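Local coordinates for protein kojibiose phosphorylase (Gut metagenome, PDB 6W0P) that is a carbohydrate-active enzyme of the glycoside hydrolase family 65, with a beta-sandwich-like N-terminal domain, a helical central catalytic domain and a small C-terminal domain, at residues K93-I96 / E101-D104; S223-Q228 / I232-L237. All blocks are in the same frame, centred on the assembly; numbering follows the deposited sequence.

Interaction 1 (K93-I96 / E101-D104); sequences KIRI and EELD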
loop_
_atom_site.group_PDB
_atom_site.type_symbol
_atom_site.label_atom_id
_atom_site.label_comp_id
_atom_site.label_asym_id
_atom_site.label_seq_id
_atom_site.Cartn_x
_atom_site.Cartn_y
_atom_site.Cartn_z
ATOM N N LYS A 93 -1.771 30.969 -26.401
ATOM C CA LYS A 93 -1.293 30.194 -27.571
ATOM C C LYS A 93 -1.363 31.038 -28.846
ATOM O O LYS A 93 -2.416 31.632 -29.142
ATOM C CB LYS A 93 -2.099 28.915 -27.778
ATOM C CG LYS A 93 -1.547 28.038 -28.893
ATOM C CD LYS A 93 -2.141 26.663 -28.897
ATOM C CE LYS A 93 -1.837 25.926 -30.187
ATOM N NZ LYS A 93 -2.539 24.628 -30.250
ATOM N N ILE A 94 -0.256 31.090 -29.574
ATOM C CA ILE A 94 -0.211 31.701 -30.934
ATOM C C ILE A 94 0.426 30.709 -31.904
ATOM O O ILE A 94 1.033 29.704 -31.452
ATOM C CB ILE A 94 0.548 33.046 -30.933
ATOM C CG1 ILE A 94 2.051 32.847 -30.725
ATOM C CG2 ILE A 94 -0.045 33.988 -29.898
ATOM C CD1 ILE A 94 2.850 34.133 -30.695
ATOM N N ARG A 95 0.329 31.028 -33.190
ATOM C CA ARG A 95 1.204 30.443 -34.228
ATOM C C ARG A 95 1.716 31.582 -35.098
ATOM O O ARG A 95 0.911 32.451 -35.519
ATOM C CB ARG A 95 0.469 29.360 -35.019
ATOM C CG ARG A 95 0.120 28.158 -34.160
ATOM C CD ARG A 95 -0.637 27.098 -34.926
ATOM N NE ARG A 95 0.243 26.318 -35.770
ATOM C CZ ARG A 95 -0.055 25.877 -36.997
ATOM N NH1 ARG A 95 -1.210 26.182 -37.574
ATOM N NH2 ARG A 95 0.834 25.161 -37.667
ATOM N N ILE A 96 3.017 31.566 -35.365
ATOM C CA ILE A 96 3.636 32.540 -36.295
ATOM C C ILE A 96 4.280 31.773 -37.454
ATOM O O ILE A 96 5.040 30.827 -37.199
ATOM C CB ILE A 96 4.604 33.451 -35.529
ATOM C CG1 ILE A 96 3.865 34.203 -34.420
ATOM C CG2 ILE A 96 5.298 34.396 -36.497
ATOM C CD1 ILE A 96 4.752 35.076 -33.547
ATOM N N GLU A 101 7.704 28.832 -43.166
ATOM C CA GLU A 101 8.520 28.476 -41.965
ATOM C C GLU A 101 7.752 28.900 -40.709
ATOM O O GLU A 101 7.410 30.103 -40.605
ATOM C CB GLU A 101 9.901 29.131 -42.006
ATOM C CG GLU A 101 10.720 28.862 -40.760
ATOM C CD GLU A 101 12.050 29.593 -40.688
ATOM O OE1 GLU A 101 12.707 29.487 -39.631
ATOM O OE2 GLU A 101 12.426 30.269 -41.678
ATOM N N GLU A 102 7.436 27.945 -39.830
ATOM C CA GLU A 102 6.708 28.223 -38.561
ATOM C C GLU A 102 7.726 28.600 -37.478
ATOM O O GLU A 102 8.736 27.892 -37.337
ATOM C CB GLU A 102 5.841 27.061 -38.069
ATOM C CG GLU A 102 4.930 27.506 -36.928
ATOM C CD GLU A 102 3.991 26.476 -36.320
ATOM O OE1 GLU A 102 3.914 25.341 -36.863
ATOM O OE2 GLU A 102 3.311 26.819 -35.320
ATOM N N LEU A 103 7.454 29.661 -36.730
ATOM C CA LEU A 103 8.268 30.021 -35.538
ATOM C C LEU A 103 8.174 28.893 -34.494
ATOM O O LEU A 103 7.058 28.578 -34.023
ATOM C CB LEU A 103 7.802 31.363 -34.968
ATOM C CG LEU A 103 8.589 31.882 -33.766
ATOM C CD1 LEU A 103 10.049 32.126 -34.104
ATOM C CD2 LEU A 103 7.967 33.161 -33.248
ATOM N N ASP A 104 9.321 28.298 -34.179
ATOM C CA ASP A 104 9.503 27.271 -33.123
ATOM C C ASP A 104 10.974 27.313 -32.707
ATOM O O ASP A 104 11.826 26.963 -33.568
ATOM C CB ASP A 104 9.113 25.882 -33.641
ATOM C CG ASP A 104 9.358 24.772 -32.628
ATOM O OD1 ASP A 104 9.757 25.106 -31.498
ATOM O OD2 ASP A 104 9.144 23.588 -32.980
HETATM O O HOH W 1 4.365 29.246 -33.947
#
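Arg95 and Glu102 meet across a short antiparallel beta hairpin in the N-terminal domain of this family 65 enzyme, strand 94-98 turning back into strand 101-102. The packed side of the contact belongs to Ile96 and Leu103, whose side chains run alongside each other and point the same way, Ile96 CD1 lying 3.8 Å from Leu103 CD2. Two branched aliphatic chains, one forked at CB and the other at CG, suit this buried place, since Trp130 touches both and Phe128 and Phe159 add further aromatic surface. Next to this pair Leu103 N donates to Ile96 O at 2.7 Å.

The other side is more open and ionic. Arg95 offers NE and NH2 side-on, one to each carboxylate oxygen: NE reaches Glu102 OE2 at 3.1 Å and NH2 reaches OE1 at 3.2 Å. The guanidinium and carboxylate planes stand 78° apart, and both oxygens are met from above the carboxylate plane. A bend at chi3 (78°) turns the arginine head toward the glutamate, whose own chain is extended. Glu102 OE2 also bonds Thr49 OG1, which ties the glutamate to a neighbouring loop. One water joins the two sides, accepting from Ile96 N and donating to Glu102 OE2 and to Leu103 O, the last at 2.8 Å.

Interaction 2 (S223-Q228 / I232-L237); sequences SYQLNQ and ILNYEL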
loop_
_atom_site.group_PDB
_atom_site.type_symbol
_atom_site.label_atom_id
_atom_site.label_comp_id
_atom_site.label_asym_id
_atom_site.label_seq_id
_atom_site.Cartn_x
_atom_site.Cartn_y
_atom_site.Cartn_z
ATOM N N SER A 223 -9.571 36.443 -40.908
ATOM C CA SER A 223 -10.556 35.339 -40.796
ATOM C C SER A 223 -10.496 34.733 -39.399
ATOM O O SER A 223 -9.555 35.064 -38.665
ATOM C CB SER A 223 -10.326 34.283 -41.857
ATOM O OG SER A 223 -9.037 33.719 -41.729
ATOM N N TYR A 224 -11.455 33.859 -39.084
ATOM C CA TYR A 224 -11.576 33.156 -37.782
ATOM C C TYR A 224 -12.021 31.707 -37.998
ATOM O O TYR A 224 -12.588 31.409 -39.051
ATOM C CB TYR A 224 -12.536 33.927 -36.879
ATOM C CG TYR A 224 -13.993 33.929 -37.275
ATOM C CD1 TYR A 224 -14.511 34.878 -38.148
ATOM C CD2 TYR A 224 -14.878 33.013 -36.721
ATOM C CE1 TYR A 224 -15.862 34.903 -38.468
ATOM C CE2 TYR A 224 -16.229 33.023 -37.032
ATOM C CZ TYR A 224 -16.728 33.972 -37.909
ATOM O OH TYR A 224 -18.064 33.966 -38.213
ATOM N N GLN A 225 -11.780 30.836 -37.016
ATOM C CA GLN A 225 -12.281 29.435 -37.024
ATOM C C GLN A 225 -12.938 29.119 -35.679
ATOM O O GLN A 225 -12.395 29.515 -34.639
ATOM C CB GLN A 225 -11.162 28.429 -37.309
ATOM C CG GLN A 225 -10.296 28.779 -38.515
ATOM C CD GLN A 225 -8.996 28.005 -38.534
ATOM O OE1 GLN A 225 -8.979 26.766 -38.515
ATOM N NE2 GLN A 225 -7.890 28.746 -38.528
ATOM N N LEU A 226 -14.057 28.402 -35.709
ATOM C CA LEU A 226 -14.702 27.796 -34.519
ATOM C C LEU A 226 -14.626 26.269 -34.653
ATOM O O LEU A 226 -15.489 25.674 -35.332
ATOM C CB LEU A 226 -16.147 28.289 -34.414
ATOM C CG LEU A 226 -16.350 29.804 -34.405
ATOM C CD1 LEU A 226 -17.844 30.129 -34.414
ATOM C CD2 LEU A 226 -15.663 30.464 -33.211
ATOM N N ASN A 227 -13.634 25.653 -34.009
ATOM C CA ASN A 227 -13.433 24.176 -33.984
ATOM C C ASN A 227 -13.797 23.623 -32.610
ATOM O O ASN A 227 -13.995 24.409 -31.675
ATOM C CB ASN A 227 -11.992 23.839 -34.351
ATOM C CG ASN A 227 -11.587 24.612 -35.581
ATOM O OD1 ASN A 227 -12.331 24.641 -36.559
ATOM N ND2 ASN A 227 -10.453 25.279 -35.510
ATOM N N GLN A 228 -13.864 22.308 -32.482
ATOM C CA GLN A 228 -14.266 21.679 -31.202
ATOM C C GLN A 228 -13.243 22.113 -30.125
ATOM O O GLN A 228 -12.037 21.822 -30.264
ATOM C CB GLN A 228 -14.494 20.180 -31.422
ATOM C CG GLN A 228 -13.236 19.330 -31.469
ATOM C CD GLN A 228 -12.701 19.044 -30.083
ATOM O OE1 GLN A 228 -13.342 19.362 -29.079
ATOM N NE2 GLN A 228 -11.517 18.452 -30.017
ATOM N N ILE A 232 -9.872 30.420 -33.183
ATOM C CA ILE A 232 -8.649 31.018 -33.788
ATOM C C ILE A 232 -9.053 32.336 -34.450
ATOM O O ILE A 232 -10.106 32.375 -35.108
ATOM C CB ILE A 232 -7.972 30.035 -34.763
ATOM C CG1 ILE A 232 -7.764 28.660 -34.127
ATOM C CG2 ILE A 232 -6.668 30.602 -35.300
ATOM C CD1 ILE A 232 -7.185 27.628 -35.078
ATOM N N LEU A 233 -8.265 33.377 -34.221
ATOM C CA LEU A 233 -8.268 34.612 -35.022
ATOM C C LEU A 233 -7.019 34.580 -35.920
ATOM O O LEU A 233 -5.913 34.378 -35.386
ATOM C CB LEU A 233 -8.285 35.801 -34.054
ATOM C CG LEU A 233 -9.603 36.062 -33.319
ATOM C CD1 LEU A 233 -9.400 37.019 -32.148
ATOM C CD2 LEU A 233 -10.657 36.623 -34.255
ATOM N N ASN A 234 -7.203 34.730 -37.245
ATOM C CA ASN A 234 -6.115 34.750 -38.271
ATOM C C ASN A 234 -5.777 36.202 -38.616
ATOM O O ASN A 234 -6.712 36.973 -38.913
ATOM C CB ASN A 234 -6.501 34.013 -39.560
ATOM C CG ASN A 234 -6.703 32.529 -39.346
ATOM O OD1 ASN A 234 -5.887 31.870 -38.697
ATOM N ND2 ASN A 234 -7.781 31.991 -39.898
ATOM N N TYR A 235 -4.494 36.565 -38.573
ATOM C CA TYR A 235 -3.999 37.900 -39.008
ATOM C C TYR A 235 -2.969 37.675 -40.115
ATOM O O TYR A 235 -2.038 36.876 -39.939
ATOM C CB TYR A 235 -3.485 38.726 -37.824
ATOM C CG TYR A 235 -4.519 38.905 -36.738
ATOM C CD1 TYR A 235 -5.442 39.937 -36.789
ATOM C CD2 TYR A 235 -4.606 38.012 -35.678
ATOM C CE1 TYR A 235 -6.425 40.076 -35.825
ATOM C CE2 TYR A 235 -5.580 38.139 -34.705
ATOM C CZ TYR A 235 -6.497 39.169 -34.783
ATOM O OH TYR A 235 -7.461 39.294 -33.836
ATOM N N GLU A 236 -3.209 38.312 -41.256
ATOM C CA GLU A 236 -2.302 38.333 -42.429
ATOM C C GLU A 236 -1.608 39.684 -42.373
ATOM O O GLU A 236 -2.232 40.670 -42.767
ATOM C CB GLU A 236 -3.062 38.178 -43.754
ATOM C CG GLU A 236 -3.950 36.950 -43.840
ATOM C CD GLU A 236 -3.221 35.620 -43.877
ATOM O OE1 GLU A 236 -3.880 34.584 -43.590
ATOM O OE2 GLU A 236 -2.004 35.619 -44.189
ATOM N N LEU A 237 -0.407 39.734 -41.809
ATOM C CA LEU A 237 0.275 41.021 -41.559
ATOM C C LEU A 237 1.361 41.228 -42.609
ATOM O O LEU A 237 2.112 40.262 -42.895
ATOM C CB LEU A 237 0.850 41.025 -40.140
ATOM C CG LEU A 237 -0.165 40.754 -39.028
ATOM C CD1 LEU A 237 0.529 40.590 -37.699
ATOM C CD2 LEU A 237 -1.222 41.853 -38.965
#
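Ser223 faces Asn234 in a hydrogen-bonded pair of an antiparallel beta hairpin, strand 223-227 against strand 230-239. Asn234 N donates to Ser223 O at 2.8 Å, and the side chains repeat the link: Asn234 ND2 gives a hydrogen to Ser223 OG at 2.8 Å, with the hydroxyl close to the amide plane. With chi1 at 60° the serine oxygen lies between its backbone N and carbonyl carbon, where it meets Asn234 ND2; a short hydroxyl and a short amide are the right lengths to join neighbouring strands.

Asn234 can be followed outward. Its CB lies 3.3 Å from Ser223 OG; CG is still beside that hydroxyl; ND2 bonds it and also passes 3.5 Å from Gln225 NE2, while OD1 lies 3.7 Å from the same nitrogen, neither approach being a hydrogen bond. Gln225 runs alongside Ile232, its NE2 3.7 Å from Ile232 CD1, so the long polar chain flanks a buried aliphatic one. Backbone bonds in both directions join this second pair.

On the other face Tyr224 CB approaches Leu233 CD2, and the exposed tyrosine ring makes a cation-pi contact with Lys193. Strand 230-239 lies between edge strand 223-227 and strand 165-174, while Ile198 of strand 197-204 packs against Tyr224, Leu226 and Leu233.

In the fold
Interactions 1 and 2 are hairpins at opposite edges of one five-stranded antiparallel sheet, in the order 101-102, 94-98, 165-174, 230-239, 223-227. Strand 165-174 is the middle strand between them; their centres are 14 Å apart and they do not touch. Both are partly buried, but interaction 1 separates an apolar side from an ionic one, whereas in interaction 2 Ile232 shares a face with Ser223, Gln225 and Asn234. The inward residues of interaction 1 face aromatic side chains of strands 123-132 and 152-161, whereas those of interaction 2 meet strand 197-204. Their polar chemistry differs: charged groups and a water join 93-96/101-104, but neutral hydroxyl and amide groups join 223-228/232-237, beside a longer run of backbone bonds.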